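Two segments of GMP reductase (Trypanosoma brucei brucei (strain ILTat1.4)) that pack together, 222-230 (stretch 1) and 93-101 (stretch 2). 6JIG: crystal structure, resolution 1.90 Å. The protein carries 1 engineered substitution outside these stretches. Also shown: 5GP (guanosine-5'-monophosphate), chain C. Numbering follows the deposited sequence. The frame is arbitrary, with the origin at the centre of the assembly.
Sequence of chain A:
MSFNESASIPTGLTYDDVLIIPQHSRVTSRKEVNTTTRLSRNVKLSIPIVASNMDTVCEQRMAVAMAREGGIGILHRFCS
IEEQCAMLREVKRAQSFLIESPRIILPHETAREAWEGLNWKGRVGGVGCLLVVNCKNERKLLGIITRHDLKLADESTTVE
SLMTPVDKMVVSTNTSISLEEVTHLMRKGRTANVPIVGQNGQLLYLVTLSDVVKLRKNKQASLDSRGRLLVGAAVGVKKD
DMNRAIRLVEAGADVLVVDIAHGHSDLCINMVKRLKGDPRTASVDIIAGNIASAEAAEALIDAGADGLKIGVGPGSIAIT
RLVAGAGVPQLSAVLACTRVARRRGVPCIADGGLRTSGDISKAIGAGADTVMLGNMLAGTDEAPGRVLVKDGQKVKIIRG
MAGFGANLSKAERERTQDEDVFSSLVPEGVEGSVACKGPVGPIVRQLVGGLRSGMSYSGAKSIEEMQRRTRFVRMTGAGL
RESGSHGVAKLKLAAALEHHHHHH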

ATOM      1  N   SER A 222     -44.872  16.193   1.145  1.00 34.41           N
ATOM      2  CA  SER A 222     -44.935  17.460   1.869  1.00 37.56           C
ATOM      3  C   SER A 222     -45.513  18.527   0.950  1.00 38.44           C
ATOM      4  O   SER A 222     -44.852  18.948  -0.004  1.00 35.52           O
ATOM      5  CB  SER A 222     -43.550  17.870   2.356  1.00 34.52           C
ATOM      6  OG  SER A 222     -42.877  16.762   2.920  1.00 37.31           O
ATOM      7  N   LEU A 223     -46.728  18.990   1.252  1.00 34.59           N
ATOM      8  CA  LEU A 223     -47.493  19.874   0.378  1.00 38.41           C
ATOM      9  C   LEU A 223     -47.845  21.177   1.083  1.00 36.39           C
ATOM     10  O   LEU A 223     -48.119  21.188   2.288  1.00 38.56           O
ATOM     11  CB  LEU A 223     -48.803  19.181  -0.082  1.00 36.12           C
ATOM     12  CG  LEU A 223     -48.602  17.864  -0.834  1.00 37.50           C
ATOM     13  CD1 LEU A 223     -49.933  17.246  -1.299  1.00 41.89           C
ATOM     14  CD2 LEU A 223     -47.658  18.092  -2.025  1.00 37.99           C
ATOM     15  N   ASP A 224     -47.865  22.275   0.320  1.00 36.49           N
ATOM     16  CA  ASP A 224     -48.458  23.517   0.808  1.00 35.97           C
ATOM     17  C   ASP A 224     -49.976  23.476   0.601  1.00 38.43           C
ATOM     18  O   ASP A 224     -50.536  22.472   0.158  1.00 36.21           O
ATOM     19  CB  ASP A 224     -47.816  24.745   0.149  1.00 36.92           C
ATOM     20  CG  ASP A 224     -48.102  24.861  -1.364  1.00 39.06           C
ATOM     21  OD1 ASP A 224     -49.043  24.222  -1.887  1.00 39.13           O
ATOM     22  OD2 ASP A 224     -47.357  25.611  -2.034  1.00 37.86           O
ATOM     23  N   SER A 225     -50.653  24.583   0.923  1.00 41.53           N
ATOM     24  CA  SER A 225     -52.118  24.589   0.903  1.00 42.15           C
ATOM     25  C   SER A 225     -52.687  24.468  -0.507  1.00 41.95           C
ATOM     26  O   SER A 225     -53.873  24.151  -0.659  1.00 39.52           O
ATOM     27  CB  SER A 225     -52.658  25.860   1.564  1.00 38.56           C
ATOM     28  OG  SER A 225     -52.274  27.027   0.848  1.00 41.45           O
ATOM     29  N   ARG A 226     -51.880  24.710  -1.533  1.00 40.33           N
ATOM     30  CA  ARG A 226     -52.311  24.592  -2.918  1.00 39.62           C
ATOM     31  C   ARG A 226     -51.987  23.228  -3.519  1.00 41.42           C
ATOM     32  O   ARG A 226     -52.227  23.010  -4.713  1.00 40.75           O
ATOM     33  CB  ARG A 226     -51.682  25.717  -3.745  1.00 39.47           C
ATOM     34  CG  ARG A 226     -52.191  27.113  -3.320  1.00 40.98           C
ATOM     35  CD  ARG A 226     -51.328  28.254  -3.836  1.00 42.32           C
ATOM     36  NE  ARG A 226     -51.074  28.111  -5.264  1.00 45.26           N
ATOM     37  CZ  ARG A 226     -50.433  29.004  -6.007  1.00 49.70           C
ATOM     38  NH1 ARG A 226     -49.977  30.123  -5.460  1.00 49.71           N
ATOM     39  NH2 ARG A 226     -50.239  28.777  -7.302  1.00 48.35           N
ATOM     40  N   GLY A 227     -51.470  22.302  -2.721  1.00 40.07           N
ATOM     41  CA  GLY A 227     -51.079  21.007  -3.235  1.00 36.17           C
ATOM     42  C   GLY A 227     -49.747  20.997  -3.951  1.00 36.46           C
ATOM     43  O   GLY A 227     -49.445  20.023  -4.645  1.00 38.78           O
ATOM     44  N   ARG A 228     -48.944  22.052  -3.813  1.00 36.37           N
ATOM     45  CA  ARG A 228     -47.600  22.070  -4.369  1.00 36.89           C
ATOM     46  C   ARG A 228     -46.592  21.595  -3.319  1.00 38.56           C
ATOM     47  O   ARG A 228     -46.851  21.638  -2.117  1.00 35.39           O
ATOM     48  CB  ARG A 228     -47.224  23.468  -4.848  1.00 38.61           C
ATOM     49  CG  ARG A 228     -48.356  24.216  -5.597  1.00 39.30           C
ATOM     50  CD  ARG A 228     -47.955  25.645  -5.858  1.00 39.17           C
ATOM     51  NE  ARG A 228     -47.749  26.413  -4.629  1.00 40.01           N
ATOM     52  CZ  ARG A 228     -47.340  27.681  -4.601  1.00 41.20           C
ATOM     53  NH1 ARG A 228     -47.099  28.334  -5.735  1.00 45.15           N
ATOM     54  NH2 ARG A 228     -47.178  28.308  -3.445  1.00 40.33           N
ATOM     55  N   LEU A 229     -45.416  21.185  -3.789  1.00 37.42           N
ATOM     56  CA  LEU A 229     -44.396  20.656  -2.881  1.00 35.52           C
ATOM     57  C   LEU A 229     -43.856  21.736  -1.945  1.00 35.62           C
ATOM     58  O   LEU A 229     -43.597  22.869  -2.357  1.00 35.30           O
ATOM     59  CB  LEU A 229     -43.250  20.042  -3.686  1.00 33.91           C
ATOM     60  CG  LEU A 229     -43.676  18.811  -4.507  1.00 38.50           C
ATOM     61  CD1 LEU A 229     -42.568  18.392  -5.477  1.00 40.81           C
ATOM     62  CD2 LEU A 229     -44.038  17.665  -3.582  1.00 37.91           C
ATOM     63  N   LEU A 230     -43.685  21.369  -0.671  1.00 36.53           N
ATOM     64  CA  LEU A 230     -43.064  22.249   0.312  1.00 37.01           C
ATOM     65  C   LEU A 230     -41.580  22.426   0.014  1.00 35.28           C
ATOM     66  O   LEU A 230     -40.911  21.501  -0.451  1.00 36.86           O
ATOM     67  CB  LEU A 230     -43.198  21.671   1.721  1.00 36.61           C
ATOM     68  CG  LEU A 230     -44.448  21.757   2.591  1.00 42.34           C
ATOM     69  CD1 LEU A 230     -44.040  21.299   4.008  1.00 44.10           C
ATOM     70  CD2 LEU A 230     -45.025  23.148   2.620  1.00 40.05           C
TER
HETATM   71  P   5GP C 602     -48.073  15.718 -17.678  1.00 71.80           P
HETATM   72  O1P 5GP C 602     -49.110  14.629 -17.528  1.00 64.00           O
HETATM   73  O2P 5GP C 602     -48.620  17.050 -18.150  1.00 55.04           O
HETATM   74  O3P 5GP C 602     -46.701  15.294 -18.168  1.00 66.18           O
HETATM   75  O5' 5GP C 602     -47.764  16.159 -16.190  1.00 57.91           O
HETATM   76  C5' 5GP C 602     -48.084  17.479 -15.817  1.00 49.09           C
HETATM   77  C4' 5GP C 602     -47.356  17.892 -14.578  1.00 45.59           C
HETATM   78  O4' 5GP C 602     -46.744  19.190 -14.844  1.00 41.27           O
HETATM   79  C3' 5GP C 602     -48.304  18.089 -13.398  1.00 44.94           C
HETATM   80  O3' 5GP C 602     -47.671  17.728 -12.170  1.00 40.68           O
HETATM   81  C2' 5GP C 602     -48.588  19.587 -13.457  1.00 41.24           C
HETATM   82  O2' 5GP C 602     -49.031  20.174 -12.254  1.00 41.83           O
HETATM   83  C1' 5GP C 602     -47.240  20.138 -13.924  1.00 42.80           C
HETATM   84  N9  5GP C 602     -47.375  21.437 -14.578  1.00 41.02           N
HETATM   85  C8  5GP C 602     -46.911  22.590 -14.070  1.00 40.99           C
HETATM   86  N7  5GP C 602     -47.254  23.606 -14.881  1.00 41.40           N
HETATM   87  C5  5GP C 602     -47.977  23.087 -15.903  1.00 42.18           C
HETATM   88  C6  5GP C 602     -48.583  23.658 -17.014  1.00 41.58           C
HETATM   89  O6  5GP C 602     -48.511  24.890 -17.198  1.00 43.30           O
HETATM   90  N1  5GP C 602     -49.243  22.877 -17.878  1.00 41.70           N
HETATM   91  C2  5GP C 602     -49.322  21.550 -17.694  1.00 43.30           C
HETATM   92  N2  5GP C 602     -50.008  20.810 -18.604  1.00 43.02           N
HETATM   93  N3  5GP C 602     -48.731  20.952 -16.614  1.00 43.20           N
HETATM   94  C4  5GP C 602     -48.057  21.712 -15.709  1.00 42.29           C
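Stretch 2 93-101: RAQSFLIES

Water does most of the polar work between these two stretches. One direct hydrogen bond crosses the contact, from Phe97 N to Arg226 O at 3.2 Å, while four waters link the stretches around it.

Stretch 1 holds a tight hairpin-like bend. A type I turn runs from Asp224 to Gly227, closed by Gly227 N to Asp224 O at 3.0 Å. Asp224 N also bonds to Arg228 O at 2.7 Å, and Leu230 N to Ser222 O at 2.8 Å. The Asp224 carboxylate fastens the turn from within. Its OD1 accepts from Arg226 N and Arg228 N, both at 2.9 Å, and its OD2 forms a salt bridge with Arg228 NE at 2.7 Å.

Stretch 2 lies against the end of this turn and the residues that follow it. Its backbone is extended at Gln95 and Ser96, with phi/psi of -160/163 and -164/174. The two chains run in opposite directions: Leu229 meets Ala94 and Gln95, Arg228 meets Gln95 and Ser96, and Arg226 meets Phe97 and Glu100. They come nearest at Arg228 and Ser96, whose CA atoms are 4.5 Å apart.

Gly227 sits where the backbones press together. A CB here would point toward stretch 2, 3.4 Å from Phe97 N. Its phi/psi of 79/14 would also jam that CB against the preceding carbonyl O. Next to it, Arg228 CA makes a CA-H...O contact with Gln95 O at 3.5 Å.

The waters bridge polar groups that do not meet directly. Water 1 accepts from Gln95 N at 3.1 Å and Leu229 N at 2.9 Å. Water 2 accepts from Gln95 NE2 at 2.6 Å and donates to Gly227 O at 2.9 Å. Water 3 accepts from Leu98 N at 2.8 Å and donates to Arg226 O at 2.7 Å, so that carbonyl serves both the water and Phe97. Water 4 joins Arg226 NH2 at 3.1 Å to Leu98 O at 2.9 Å and Glu100 N at 3.1 Å.

Side chains close the two ends. Leu229 CD1 packs on Ala94 CB at 3.9 Å. At the other end, Arg226 NH2 and Glu100 OE1 form a salt bridge at 3.3 Å. The carboxylate lies over a face of the guanidinium, so the attraction is between charges and no N-H points at OE1.

Stretch 2 also reaches the bound nucleotide. Arg93 NE bonds to 5GP N7 and Arg93 NH2 to 5GP O6, each at 3.1 Å.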

ATOM      1  N   ARG A  93     -43.622  24.468  -9.299  1.00 42.48           N
ATOM      2  CA  ARG A  93     -44.234  24.099 -10.566  1.00 42.57           C
ATOM      3  C   ARG A  93     -44.249  22.591 -10.797  1.00 46.17           C
ATOM      4  O   ARG A  93     -44.933  22.125 -11.720  1.00 46.46           O
ATOM      5  CB  ARG A  93     -43.489  24.840 -11.692  1.00 45.11           C
ATOM      6  CG  ARG A  93     -44.297  25.137 -12.928  1.00 49.28           C
ATOM      7  CD  ARG A  93     -45.254  26.304 -12.767  1.00 48.57           C
ATOM      8  NE  ARG A  93     -46.199  26.315 -13.881  1.00 53.41           N
ATOM      9  CZ  ARG A  93     -46.813  27.393 -14.355  1.00 50.53           C
ATOM     10  NH1 ARG A  93     -46.600  28.596 -13.830  1.00 49.55           N
ATOM     11  NH2 ARG A  93     -47.642  27.260 -15.371  1.00 50.21           N
ATOM     12  N   ALA A  94     -43.565  21.811  -9.949  1.00 39.92           N
ATOM     13  CA  ALA A  94     -43.458  20.375 -10.181  1.00 43.58           C
ATOM     14  C   ALA A  94     -44.824  19.695 -10.180  1.00 44.82           C
ATOM     15  O   ALA A  94     -45.065  18.769 -10.966  1.00 41.01           O
ATOM     16  CB  ALA A  94     -42.558  19.740  -9.125  1.00 44.92           C
ATOM     17  N   GLN A  95     -45.716  20.112  -9.285  1.00 42.35           N
ATOM     18  CA  GLN A  95     -47.069  19.579  -9.225  1.00 39.82           C
ATOM     19  C   GLN A  95     -47.945  20.578  -8.484  1.00 39.30           C
ATOM     20  O   GLN A  95     -47.450  21.458  -7.781  1.00 35.77           O
ATOM     21  CB  GLN A  95     -47.108  18.207  -8.542  1.00 42.75           C
ATOM     22  CG  GLN A  95     -46.545  18.204  -7.134  1.00 42.43           C
ATOM     23  CD  GLN A  95     -46.192  16.809  -6.681  1.00 44.24           C
ATOM     24  OE1 GLN A  95     -45.230  16.206  -7.179  1.00 46.81           O
ATOM     25  NE2 GLN A  95     -46.983  16.268  -5.763  1.00 41.92           N
ATOM     26  N   SER A  96     -49.256  20.428  -8.649  1.00 40.85           N
ATOM     27  CA  SER A  96     -50.208  21.337  -8.024  1.00 37.36           C
ATOM     28  C   SER A  96     -51.581  20.678  -8.063  1.00 43.26           C
ATOM     29  O   SER A  96     -51.751  19.613  -8.648  1.00 43.99           O
ATOM     30  CB  SER A  96     -50.231  22.696  -8.737  1.00 40.41           C
ATOM     31  OG  SER A  96     -50.904  23.665  -7.955  1.00 48.84           O
ATOM     32  N   PHE A  97     -52.562  21.312  -7.431  1.00 42.03           N
ATOM     33  CA  PHE A  97     -53.946  20.885  -7.649  1.00 41.64           C
ATOM     34  C   PHE A  97     -54.515  21.761  -8.759  1.00 41.70           C
ATOM     35  O   PHE A  97     -54.735  21.294  -9.880  1.00 43.33           O
ATOM     36  CB  PHE A  97     -54.778  20.953  -6.369  1.00 42.46           C
ATOM     37  CG  PHE A  97     -56.205  20.520  -6.577  1.00 42.87           C
ATOM     38  CD1 PHE A  97     -56.485  19.274  -7.113  1.00 38.02           C
ATOM     39  CD2 PHE A  97     -57.258  21.368  -6.278  1.00 42.75           C
ATOM     40  CE1 PHE A  97     -57.802  18.862  -7.337  1.00 41.62           C
ATOM     41  CE2 PHE A  97     -58.575  20.961  -6.493  1.00 43.21           C
ATOM     42  CZ  PHE A  97     -58.840  19.702  -7.022  1.00 41.50           C
ATOM     43  N   LEU A  98     -54.710  23.042  -8.472  1.00 39.18           N
ATOM     44  CA  LEU A  98     -55.055  24.024  -9.495  1.00 44.45           C
ATOM     45  C   LEU A  98     -53.762  24.634 -10.021  1.00 45.14           C
ATOM     46  O   LEU A  98     -53.041  25.310  -9.279  1.00 46.56           O
ATOM     47  CB  LEU A  98     -55.968  25.109  -8.930  1.00 43.20           C
ATOM     48  CG  LEU A  98     -57.322  24.699  -8.344  1.00 45.68           C
ATOM     49  CD1 LEU A  98     -58.111  25.955  -7.985  1.00 48.90           C
ATOM     50  CD2 LEU A  98     -58.103  23.855  -9.313  1.00 49.28           C
ATOM     51  N   ILE A  99     -53.456  24.388 -11.291  1.00 41.41           N
ATOM     52  CA  ILE A  99     -52.276  24.990 -11.906  1.00 39.16           C
ATOM     53  C   ILE A  99     -52.604  26.431 -12.267  1.00 46.11           C
ATOM     54  O   ILE A  99     -53.482  26.688 -13.101  1.00 43.35           O
ATOM     55  CB  ILE A  99     -51.823  24.201 -13.142  1.00 40.90           C
ATOM     56  CG1 ILE A  99     -51.565  22.741 -12.778  1.00 39.54           C
ATOM     57  CG2 ILE A  99     -50.576  24.835 -13.743  1.00 42.96           C
ATOM     58  CD1 ILE A  99     -51.494  21.813 -13.992  1.00 40.85           C
ATOM     59  N   GLU A 100     -51.900  27.374 -11.644  1.00 43.61           N
ATOM     60  CA  GLU A 100     -52.066  28.771 -11.994  1.00 45.26           C
ATOM     61  C   GLU A 100     -51.220  29.091 -13.218  1.00 46.92           C
ATOM     62  O   GLU A 100     -50.164  28.491 -13.441  1.00 48.45           O
ATOM     63  CB  GLU A 100     -51.682  29.679 -10.824  1.00 50.36           C
ATOM     64  CG  GLU A 100     -52.608  29.559  -9.616  1.00 49.55           C
ATOM     65  CD  GLU A 100     -52.400  30.673  -8.589  1.00 56.62           C
ATOM     66  OE1 GLU A 100     -51.474  31.496  -8.769  1.00 57.54           O
ATOM     67  OE2 GLU A 100     -53.164  30.721  -7.599  1.00 61.00           O
ATOM     68  N   SER A 101     -51.708  30.029 -14.024  1.00 46.03           N
ATOM     69  CA  SER A 101     -51.049  30.445 -15.256  1.00 48.65           C
ATOM     70  C   SER A 101     -50.556  29.260 -16.095  1.00 47.87           C
ATOM     71  O   SER A 101     -49.369  29.184 -16.432  1.00 46.11           O
ATOM     72  CB  SER A 101     -49.904  31.395 -14.948  1.00 50.72           C
ATOM     73  OG  SER A 101     -50.351  32.447 -14.114  1.00 54.05           O
TER
HETATM   74  O   HOH W   1     -44.862  21.514  -6.615  1.00 35.83           O
HETATM   75  O   HOH W   2     -49.318  17.159  -5.141  1.00 44.72           O
HETATM   76  O   HOH W   3     -54.163  24.334  -6.057  1.00 40.08           O
HETATM   77  O   HOH W   4     -50.311  26.351  -9.193  1.00 44.47           O